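Local coordinates for glycoprotein E (Human herpesvirus 1, PDB 2GIY), which pairs with gI to promote cell-to-cell spread of the virus and to bind the Fc part of host IgG, its C-terminal ectodomain piece being the part described here, at residues V56-E67 with Q169-P178; S93-A101 with L124-L133. All coordinates share one frame; numbering follows the deposited sequence.

The two interactions lie on opposite sides of the chain's centre, their centres about 24 Å apart and their nearest atoms about 12 Å apart, so they do not touch. Along the sequence, interaction 2 is nested within the long loop that interaction 1 closes: 56-67 comes first, then 93-101 and 124-133, and finally 169-178. Interaction 1 belongs to a small parallel sheet of strands 87-88, 63-66 and 173-176. Interaction 2 joins the six-stranded mixed sheet to the three-stranded antiparallel one, as in the sandwich of an Ig V domain. Both contacts reach the second subunit, and the Fc-binding region, 24-169, takes in all of interaction 2 and segment 56-67, but of segment 169-178 only its first residue.

Interaction 1: V56-E67 with Q169-P178; sequences VPTSCAEMRIYE and QYRNAVVEQP
Strand 173-176 forms an outer edge of a three-stranded parallel sheet, beside the central strand 63-66; their axes approach to 4.6 Å at 28°. Four backbone bonds set the register: Met63 N to Asn172 O, Val174 N to Met63 O, Ile65 N to Val174 O and Glu176 N to Ile65 O. The packed face carries Met63, Ile65, Ala173 and Val175. Ile65 CD1 stands 4.5 Å from Ala173 CB, and Leu145 of strand 144-152 meets Met63, Ile65 and Ala173. OE1 of buried Glu67 forms a salt bridge with Arg14 of the second subunit, and OE2 bonds to Trp159 NE1.

The other face is looser and largely polar. Arg64 runs alongside Val174, its CG 3.6 Å from Val174 CG2, and its NE forms a salt bridge to Glu62 OE2. Glu176 OE2 lies 4.2 Å from Arg64 NH1 but well out of the guanidinium plane, by charge alone. Glu67 N to Glu176 O is a weak bond.

At the opposite end, Arg171 CG packs 3.6 Å from Val56 CG1, and a chi2 bend (-66°) carries CD and the guanidinium to the carbonyls of Thr58 and Cys60. Water 1 sits over one guanidinium face, within hydrogen-bonding distance of Val56 O and Gln169 O, with more acceptors around it than protons. At the edge, Arg171 NH2 donates to an in-plane lone pair of Thr58 O at 2.8 Å, while Arg171 NE makes a weak 3.0 Å bond to Cys60 O.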
loop_
_atom_site.group_PDB
_atom_site.type_symbol
_atom_site.label_atom_id
_atom_site.label_comp_id
_atom_site.label_asym_id
_atom_site.label_seq_id
_atom_site.Cartn_x
_atom_site.Cartn_y
_atom_site.Cartn_z
ATOM N N VAL A 56 -16.584 16.899 -7.061
ATOM C CA VAL A 56 -16.956 15.893 -8.052
ATOM C C VAL A 56 -18.185 16.403 -8.805
ATOM O O VAL A 56 -19.317 16.253 -8.347
ATOM C CB VAL A 56 -17.281 14.529 -7.385
ATOM C CG1 VAL A 56 -17.685 13.501 -8.452
ATOM C CG2 VAL A 56 -16.061 14.020 -6.628
ATOM N N PRO A 57 -17.969 17.035 -9.969
ATOM C CA PRO A 57 -19.091 17.560 -10.752
ATOM C C PRO A 57 -20.098 16.487 -11.142
ATOM O O PRO A 57 -19.739 15.342 -11.403
ATOM C CB PRO A 57 -18.406 18.168 -11.972
ATOM C CG PRO A 57 -17.086 18.630 -11.418
ATOM C CD PRO A 57 -16.682 17.446 -10.559
ATOM N N THR A 58 -21.362 16.882 -11.180
ATOM C CA THR A 58 -22.455 15.995 -11.548
ATOM C C THR A 58 -22.258 15.437 -12.957
ATOM O O THR A 58 -22.626 14.294 -13.240
ATOM C CB THR A 58 -23.792 16.760 -11.508
ATOM O OG1 THR A 58 -23.976 17.322 -10.203
ATOM C CG2 THR A 58 -24.955 15.837 -11.839
ATOM N N SER A 59 -21.672 16.246 -13.834
ATOM C CA SER A 59 -21.446 15.846 -15.220
ATOM C C SER A 59 -20.218 14.968 -15.457
ATOM O O SER A 59 -19.952 14.570 -16.588
ATOM C CB SER A 59 -21.382 17.087 -16.120
ATOM O OG SER A 59 -20.491 18.053 -15.597
ATOM N N CYS A 60 -19.467 14.668 -14.402
ATOM C CA CYS A 60 -18.304 13.802 -14.546
ATOM C C CYS A 60 -18.764 12.353 -14.540
ATOM O O CYS A 60 -19.582 11.958 -13.706
ATOM C CB CYS A 60 -17.310 14.014 -13.399
ATOM S SG CYS A 60 -16.382 15.573 -13.492
ATOM N N ALA A 61 -18.245 11.564 -15.477
ATOM C CA ALA A 61 -18.593 10.151 -15.558
ATOM C C ALA A 61 -17.818 9.445 -14.456
ATOM O O ALA A 61 -18.298 8.497 -13.841
ATOM C CB ALA A 61 -18.199 9.587 -16.919
ATOM N N GLU A 62 -16.607 9.928 -14.215
ATOM C CA GLU A 62 -15.748 9.363 -13.190
ATOM C C GLU A 62 -14.653 10.356 -12.845
ATOM O O GLU A 62 -14.347 11.257 -13.629
ATOM C CB GLU A 62 -15.122 8.062 -13.690
ATOM C CG GLU A 62 -14.480 8.183 -15.060
ATOM C CD GLU A 62 -13.895 6.871 -15.543
ATOM O OE1 GLU A 62 -14.633 5.863 -15.559
ATOM O OE2 GLU A 62 -12.699 6.854 -15.906
ATOM N N MET A 63 -14.073 10.194 -11.662
ATOM C CA MET A 63 -12.992 11.063 -11.227
ATOM C C MET A 63 -11.698 10.346 -11.558
ATOM O O MET A 63 -11.626 9.125 -11.470
ATOM C CB MET A 63 -13.076 11.316 -9.719
ATOM C CG MET A 63 -14.217 12.234 -9.308
ATOM S SD MET A 63 -14.017 13.878 -10.023
ATOM C CE MET A 63 -12.539 14.409 -9.198
ATOM N N ARG A 64 -10.681 11.099 -11.950
ATOM C CA ARG A 64 -9.400 10.499 -12.272
ATOM C C ARG A 64 -8.308 11.075 -11.384
ATOM O O ARG A 64 -8.116 12.287 -11.330
ATOM C CB ARG A 64 -9.075 10.724 -13.747
ATOM C CG ARG A 64 -10.154 10.164 -14.652
ATOM C CD ARG A 64 -9.685 9.982 -16.073
ATOM N NE ARG A 64 -10.749 9.411 -16.895
ATOM C CZ ARG A 64 -10.577 8.953 -18.130
ATOM N NH1 ARG A 64 -9.376 8.997 -18.692
ATOM N NH2 ARG A 64 -11.606 8.454 -18.803
ATOM N N ILE A 65 -7.612 10.191 -10.676
ATOM C CA ILE A 65 -6.535 10.590 -9.781
ATOM C C ILE A 65 -5.201 10.405 -10.502
ATOM O O ILE A 65 -4.860 9.293 -10.900
ATOM C CB ILE A 65 -6.545 9.724 -8.480
ATOM C CG1 ILE A 65 -7.865 9.929 -7.727
ATOM C CG2 ILE A 65 -5.366 10.100 -7.586
ATOM C CD1 ILE A 65 -8.105 8.933 -6.598
ATOM N N TYR A 66 -4.469 11.499 -10.694
ATOM C CA TYR A 66 -3.171 11.443 -11.357
ATOM C C TYR A 66 -2.126 11.122 -10.279
ATOM O O TYR A 66 -1.559 12.023 -9.668
ATOM C CB TYR A 66 -2.842 12.795 -12.005
ATOM C CG TYR A 66 -3.669 13.170 -13.232
ATOM C CD1 TYR A 66 -4.745 12.389 -13.659
ATOM C CD2 TYR A 66 -3.368 14.323 -13.957
ATOM C CE1 TYR A 66 -5.505 12.755 -14.791
ATOM C CE2 TYR A 66 -4.113 14.695 -15.079
ATOM C CZ TYR A 66 -5.174 13.913 -15.488
ATOM O OH TYR A 66 -5.899 14.303 -16.595
ATOM N N GLU A 67 -1.862 9.836 -10.059
ATOM C CA GLU A 67 -0.916 9.430 -9.021
ATOM C C GLU A 67 0.457 10.102 -9.051
ATOM O O GLU A 67 0.930 10.578 -8.018
ATOM C CB GLU A 67 -0.741 7.908 -9.031
ATOM C CG GLU A 67 0.261 7.407 -7.995
ATOM C CD GLU A 67 0.249 5.899 -7.858
ATOM O OE1 GLU A 67 0.184 5.212 -8.895
ATOM O OE2 GLU A 67 0.312 5.401 -6.713
ATOM N N GLN A 169 -24.883 11.323 -5.892
ATOM C CA GLN A 169 -23.697 12.102 -6.239
ATOM C C GLN A 169 -22.460 11.256 -6.498
ATOM O O GLN A 169 -21.463 11.748 -7.029
ATOM C CB GLN A 169 -23.377 13.084 -5.117
ATOM C CG GLN A 169 -24.471 14.092 -4.836
ATOM C CD GLN A 169 -24.236 14.831 -3.537
ATOM O OE1 GLN A 169 -24.416 14.272 -2.452
ATOM N NE2 GLN A 169 -23.820 16.087 -3.635
ATOM N N TYR A 170 -22.525 9.986 -6.118
ATOM C CA TYR A 170 -21.398 9.081 -6.283
ATOM C C TYR A 170 -20.895 8.906 -7.713
ATOM O O TYR A 170 -21.674 8.665 -8.640
ATOM C CB TYR A 170 -21.746 7.694 -5.723
ATOM C CG TYR A 170 -20.602 6.713 -5.824
ATOM C CD1 TYR A 170 -19.629 6.638 -4.828
ATOM C CD2 TYR A 170 -20.460 5.896 -6.943
ATOM C CE1 TYR A 170 -18.542 5.774 -4.947
ATOM C CE2 TYR A 170 -19.377 5.031 -7.075
ATOM C CZ TYR A 170 -18.424 4.976 -6.075
ATOM O OH TYR A 170 -17.347 4.131 -6.207
ATOM N N ARG A 171 -19.580 9.018 -7.871
ATOM C CA ARG A 171 -18.925 8.819 -9.152
ATOM C C ARG A 171 -17.680 7.989 -8.873
ATOM O O ARG A 171 -16.906 8.296 -7.964
ATOM C CB ARG A 171 -18.528 10.153 -9.791
ATOM C CG ARG A 171 -19.705 11.053 -10.136
ATOM C CD ARG A 171 -20.587 10.469 -11.235
ATOM N NE ARG A 171 -21.632 11.420 -11.608
ATOM C CZ ARG A 171 -22.744 11.624 -10.911
ATOM N NH1 ARG A 171 -22.970 10.935 -9.803
ATOM N NH2 ARG A 171 -23.623 12.536 -11.310
ATOM N N ASN A 172 -17.497 6.927 -9.649
ATOM C CA ASN A 172 -16.349 6.050 -9.484
ATOM C C ASN A 172 -15.045 6.825 -9.634
ATOM O O ASN A 172 -14.932 7.698 -10.494
ATOM C CB ASN A 172 -16.392 4.940 -10.536
ATOM C CG ASN A 172 -15.267 3.941 -10.378
ATOM O OD1 ASN A 172 -14.704 3.867 -9.177
ATOM N ND2 ASN A 172 -14.917 3.233 -11.320
ATOM N N ALA A 173 -14.065 6.504 -8.793
ATOM C CA ALA A 173 -12.755 7.143 -8.854
ATOM C C ALA A 173 -11.767 6.137 -9.435
ATOM O O ALA A 173 -11.696 4.995 -8.983
ATOM C CB ALA A 173 -12.304 7.573 -7.458
ATOM N N VAL A 174 -11.018 6.557 -10.447
ATOM C CA VAL A 174 -10.036 5.682 -11.071
ATOM C C VAL A 174 -8.639 6.265 -10.917
ATOM O O VAL A 174 -8.424 7.461 -11.128
ATOM C CB VAL A 174 -10.334 5.477 -12.572
ATOM C CG1 VAL A 174 -11.699 4.820 -12.744
ATOM C CG2 VAL A 174 -10.294 6.807 -13.295
ATOM N N VAL A 175 -7.689 5.418 -10.539
ATOM C CA VAL A 175 -6.319 5.866 -10.364
ATOM C C VAL A 175 -5.560 5.738 -11.678
ATOM O O VAL A 175 -5.390 4.634 -12.196
ATOM C CB VAL A 175 -5.587 5.035 -9.274
ATOM C CG1 VAL A 175 -4.184 5.585 -9.050
ATOM C CG2 VAL A 175 -6.385 5.060 -7.977
ATOM N N GLU A 176 -5.130 6.873 -12.225
ATOM C CA GLU A 176 -4.365 6.888 -13.465
ATOM C C GLU A 176 -2.904 6.717 -13.071
ATOM O O GLU A 176 -2.303 7.599 -12.457
ATOM C CB GLU A 176 -4.556 8.213 -14.209
ATOM C CG GLU A 176 -5.952 8.417 -14.779
ATOM C CD GLU A 176 -6.368 7.303 -15.725
ATOM O OE1 GLU A 176 -5.555 6.924 -16.596
ATOM O OE2 GLU A 176 -7.510 6.813 -15.602
ATOM N N GLN A 177 -2.338 5.574 -13.432
ATOM C CA GLN A 177 -0.964 5.267 -13.074
ATOM C C GLN A 177 -0.065 5.000 -14.271
ATOM O O GLN A 177 -0.535 4.632 -15.349
ATOM C CB GLN A 177 -0.965 4.046 -12.149
ATOM C CG GLN A 177 -1.642 2.829 -12.774
ATOM C CD GLN A 177 -2.488 2.039 -11.787
ATOM O OE1 GLN A 177 -1.997 1.572 -10.760
ATOM N NE2 GLN A 177 -3.769 1.883 -12.103
ATOM N N PRO A 178 1.251 5.204 -14.104
ATOM C CA PRO A 178 2.159 4.949 -15.223
ATOM C C PRO A 178 2.154 3.441 -15.456
ATOM O O PRO A 178 1.559 2.703 -14.668
ATOM C CB PRO A 178 3.497 5.468 -14.703
ATOM C CG PRO A 178 3.399 5.223 -13.230
ATOM C CD PRO A 178 1.992 5.664 -12.916
HETATM O O HOH W 1 -21.480 13.999 -8.746
#

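Interaction 2: S93-A101 with L124-L133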
loop_
_atom_site.group_PDB
_atom_site.type_symbol
_atom_site.label_atom_id
_atom_site.label_comp_id
_atom_site.label_asym_id
_atom_site.label_seq_id
_atom_site.Cartn_x
_atom_site.Cartn_y
_atom_site.Cartn_z
ATOM N N SER A 93 -5.874 24.672 -1.070
ATOM C CA SER A 93 -6.286 24.510 0.318
ATOM C C SER A 93 -6.233 23.033 0.712
ATOM O O SER A 93 -6.541 22.156 -0.096
ATOM C CB SER A 93 -7.724 25.008 0.510
ATOM O OG SER A 93 -7.837 26.393 0.238
ATOM N N ARG A 94 -5.830 22.768 1.951
ATOM C CA ARG A 94 -5.790 21.406 2.474
ATOM C C ARG A 94 -6.922 21.333 3.493
ATOM O O ARG A 94 -7.005 22.172 4.390
ATOM C CB ARG A 94 -4.442 21.122 3.144
ATOM C CG ARG A 94 -3.282 21.066 2.166
ATOM C CD ARG A 94 -1.944 20.881 2.866
ATOM N NE ARG A 94 -1.605 22.023 3.711
ATOM C CZ ARG A 94 -0.455 22.152 4.365
ATOM N NH1 ARG A 94 0.474 21.209 4.271
ATOM N NH2 ARG A 94 -0.233 23.224 5.114
ATOM N N LEU A 95 -7.799 20.344 3.345
ATOM C CA LEU A 95 -8.944 20.183 4.237
ATOM C C LEU A 95 -8.544 20.050 5.703
ATOM O O LEU A 95 -9.152 20.657 6.586
ATOM C CB LEU A 95 -9.767 18.953 3.824
ATOM C CG LEU A 95 -11.008 18.679 4.686
ATOM C CD1 LEU A 95 -12.048 19.771 4.457
ATOM C CD2 LEU A 95 -11.590 17.315 4.346
ATOM N N ALA A 96 -7.525 19.243 5.962
ATOM C CA ALA A 96 -7.059 19.047 7.324
ATOM C C ALA A 96 -5.640 18.525 7.309
ATOM O O ALA A 96 -5.220 17.865 6.356
ATOM C CB ALA A 96 -7.972 18.066 8.055
ATOM N N VAL A 97 -4.900 18.829 8.368
ATOM C CA VAL A 97 -3.521 18.383 8.487
ATOM C C VAL A 97 -3.176 18.136 9.950
ATOM O O VAL A 97 -3.417 18.993 10.803
ATOM C CB VAL A 97 -2.523 19.446 7.965
ATOM C CG1 VAL A 97 -1.098 18.929 8.109
ATOM C CG2 VAL A 97 -2.820 19.795 6.508
ATOM N N ARG A 98 -2.646 16.954 10.242
ATOM C CA ARG A 98 -2.207 16.653 11.597
ATOM C C ARG A 98 -0.699 16.503 11.442
ATOM O O ARG A 98 -0.223 15.675 10.650
ATOM C CB ARG A 98 -2.846 15.363 12.129
ATOM C CG ARG A 98 -2.729 15.224 13.642
ATOM C CD ARG A 98 -3.499 14.024 14.192
ATOM N NE ARG A 98 -4.916 14.289 14.455
ATOM C CZ ARG A 98 -5.374 15.088 15.420
ATOM N NH1 ARG A 98 -4.533 15.724 16.221
ATOM N NH2 ARG A 98 -6.679 15.222 15.610
ATOM N N SER A 99 0.053 17.321 12.175
ATOM C CA SER A 99 1.506 17.301 12.076
ATOM C C SER A 99 2.196 16.715 13.293
ATOM O O SER A 99 1.699 16.814 14.414
ATOM C CB SER A 99 2.022 18.718 11.822
ATOM O OG SER A 99 1.448 19.243 10.637
ATOM N N TYR A 100 3.350 16.104 13.044
ATOM C CA TYR A 100 4.148 15.469 14.081
ATOM C C TYR A 100 5.583 15.956 13.910
ATOM O O TYR A 100 6.060 16.115 12.787
ATOM C CB TYR A 100 4.102 13.941 13.920
ATOM C CG TYR A 100 2.705 13.355 13.816
ATOM C CD1 TYR A 100 1.918 13.557 12.673
ATOM C CD2 TYR A 100 2.165 12.611 14.861
ATOM C CE1 TYR A 100 0.629 13.029 12.581
ATOM C CE2 TYR A 100 0.878 12.080 14.783
ATOM C CZ TYR A 100 0.115 12.292 13.641
ATOM O OH TYR A 100 -1.152 11.773 13.579
ATOM N N ALA A 101 6.273 16.194 15.019
ATOM C CA ALA A 101 7.646 16.668 14.942
ATOM C C ALA A 101 8.521 15.993 15.986
ATOM O O ALA A 101 8.046 15.632 17.067
ATOM C CB ALA A 101 7.682 18.180 15.116
ATOM N N LEU A 124 -18.030 18.855 9.959
ATOM C CA LEU A 124 -16.763 18.128 9.887
ATOM C C LEU A 124 -15.935 18.347 11.150
ATOM O O LEU A 124 -15.854 19.463 11.663
ATOM C CB LEU A 124 -15.951 18.591 8.675
ATOM C CG LEU A 124 -14.635 17.852 8.417
ATOM C CD1 LEU A 124 -14.922 16.429 7.978
ATOM C CD2 LEU A 124 -13.832 18.583 7.346
ATOM N N ALA A 125 -15.313 17.283 11.645
ATOM C CA ALA A 125 -14.490 17.390 12.843
ATOM C C ALA A 125 -13.424 16.308 12.894
ATOM O O ALA A 125 -13.600 15.217 12.344
ATOM C CB ALA A 125 -15.364 17.313 14.093
ATOM N N TRP A 126 -12.316 16.641 13.551
ATOM C CA TRP A 126 -11.197 15.728 13.741
ATOM C C TRP A 126 -11.623 14.744 14.816
ATOM O O TRP A 126 -11.972 15.149 15.933
ATOM C CB TRP A 126 -9.968 16.477 14.271
ATOM C CG TRP A 126 -8.928 16.883 13.267
ATOM C CD1 TRP A 126 -8.419 18.135 13.090
ATOM C CD2 TRP A 126 -8.208 16.028 12.366
ATOM N NE1 TRP A 126 -7.423 18.118 12.142
ATOM C CE2 TRP A 126 -7.271 16.838 11.683
ATOM C CE3 TRP A 126 -8.257 14.660 12.076
ATOM C CZ2 TRP A 126 -6.394 16.324 10.722
ATOM C CZ3 TRP A 126 -7.383 14.148 11.122
ATOM C CH2 TRP A 126 -6.463 14.980 10.457
ATOM N N GLN A 127 -11.601 13.458 14.496
ATOM C CA GLN A 127 -11.944 12.468 15.501
ATOM C C GLN A 127 -10.864 12.655 16.567
ATOM O O GLN A 127 -9.675 12.520 16.272
ATOM C CB GLN A 127 -11.883 11.061 14.902
ATOM C CG GLN A 127 -12.254 9.963 15.888
ATOM C CD GLN A 127 -12.467 8.625 15.213
ATOM O OE1 GLN A 127 -11.699 7.622 15.626
ATOM N NE2 GLN A 127 -13.316 8.492 14.332
ATOM N N ALA A 128 -11.273 12.992 17.788
ATOM C CA ALA A 128 -10.332 13.224 18.886
ATOM C C ALA A 128 -9.169 12.238 18.878
ATOM O O ALA A 128 -9.375 11.025 18.817
ATOM C CB ALA A 128 -11.066 13.158 20.233
ATOM N N ALA A 129 -7.952 12.774 18.945
ATOM C CA ALA A 129 -6.735 11.975 18.948
ATOM C C ALA A 129 -6.736 10.937 17.825
ATOM O O ALA A 129 -6.303 9.802 18.022
ATOM C CB ALA A 129 -6.574 11.285 20.298
ATOM N N SER A 130 -7.203 11.335 16.645
ATOM C CA SER A 130 -7.273 10.417 15.514
ATOM C C SER A 130 -7.019 11.111 14.180
ATOM O O SER A 130 -7.164 12.324 14.069
ATOM C CB SER A 130 -8.652 9.753 15.481
ATOM O OG SER A 130 -8.832 8.983 14.305
ATOM N N VAL A 131 -6.640 10.331 13.171
ATOM C CA VAL A 131 -6.397 10.884 11.843
ATOM C C VAL A 131 -7.654 10.746 10.997
ATOM O O VAL A 131 -7.704 11.213 9.856
ATOM C CB VAL A 131 -5.226 10.169 11.121
ATOM C CG1 VAL A 131 -3.922 10.468 11.834
ATOM C CG2 VAL A 131 -5.470 8.674 11.073
ATOM N N ASN A 132 -8.676 10.105 11.555
ATOM C CA ASN A 132 -9.925 9.928 10.826
ATOM C C ASN A 132 -10.811 11.159 10.884
ATOM O O ASN A 132 -10.742 11.952 11.822
ATOM C CB ASN A 132 -10.698 8.725 11.364
ATOM C CG ASN A 132 -10.104 7.414 10.914
ATOM O OD1 ASN A 132 -10.017 7.142 9.716
ATOM N ND2 ASN A 132 -9.690 6.592 11.869
ATOM N N LEU A 133 -11.640 11.313 9.860
ATOM C CA LEU A 133 -12.564 12.435 9.772
ATOM C C LEU A 133 -13.951 11.981 10.192
ATOM O O LEU A 133 -14.377 10.878 9.852
ATOM C CB LEU A 133 -12.649 12.946 8.331
ATOM C CG LEU A 133 -11.373 13.459 7.665
ATOM C CD1 LEU A 133 -11.686 13.823 6.215
ATOM C CD2 LEU A 133 -10.839 14.667 8.425
#
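Arg98 lies over one face of the Trp126 ring in a cation-pi contact: CZ is 4.5 Å from the centroid of the six-membered ring and 18° off its normal. They are not stacked flat, since guanidinium and ring planes are 54° apart; NH2 comes closest, 3.6 Å from Trp126 CG. What fixes the guanidinium is Ser130 O, which accepts from Arg98 NE at 3.0 Å and, weakly, from NH2, with NE well above the carbonyl plane. A bend at chi3 (-85°) turns the otherwise extended arginine into this position.

Ala96 CB approaches Trp126 CZ2 at 3.6 Å. Leu95 and Leu124 meet tip to tip, CD1 to CD2 at 3.6 Å, and Leu133 CD1 packs against Leu95 CD2.

In the second shell, Trp126 NE1 bonds to His117 O. An ST turn, Asn132 N to Ser130 OG, shapes the loop, and Glu182 of the second subunit bonds to Ser130 OG and Val131 N.

Leu95 and Ala96 form a classic beta bulge opposite Trp51. The contact packs strand 96-103 of the six-stranded sheet, flanked by 45-54 and 113-118, onto outer strand 124-126 of the antiparallel sheet in this Ig V-type domain, the axes of 96-101 and 124-126 being 9.5 Å apart.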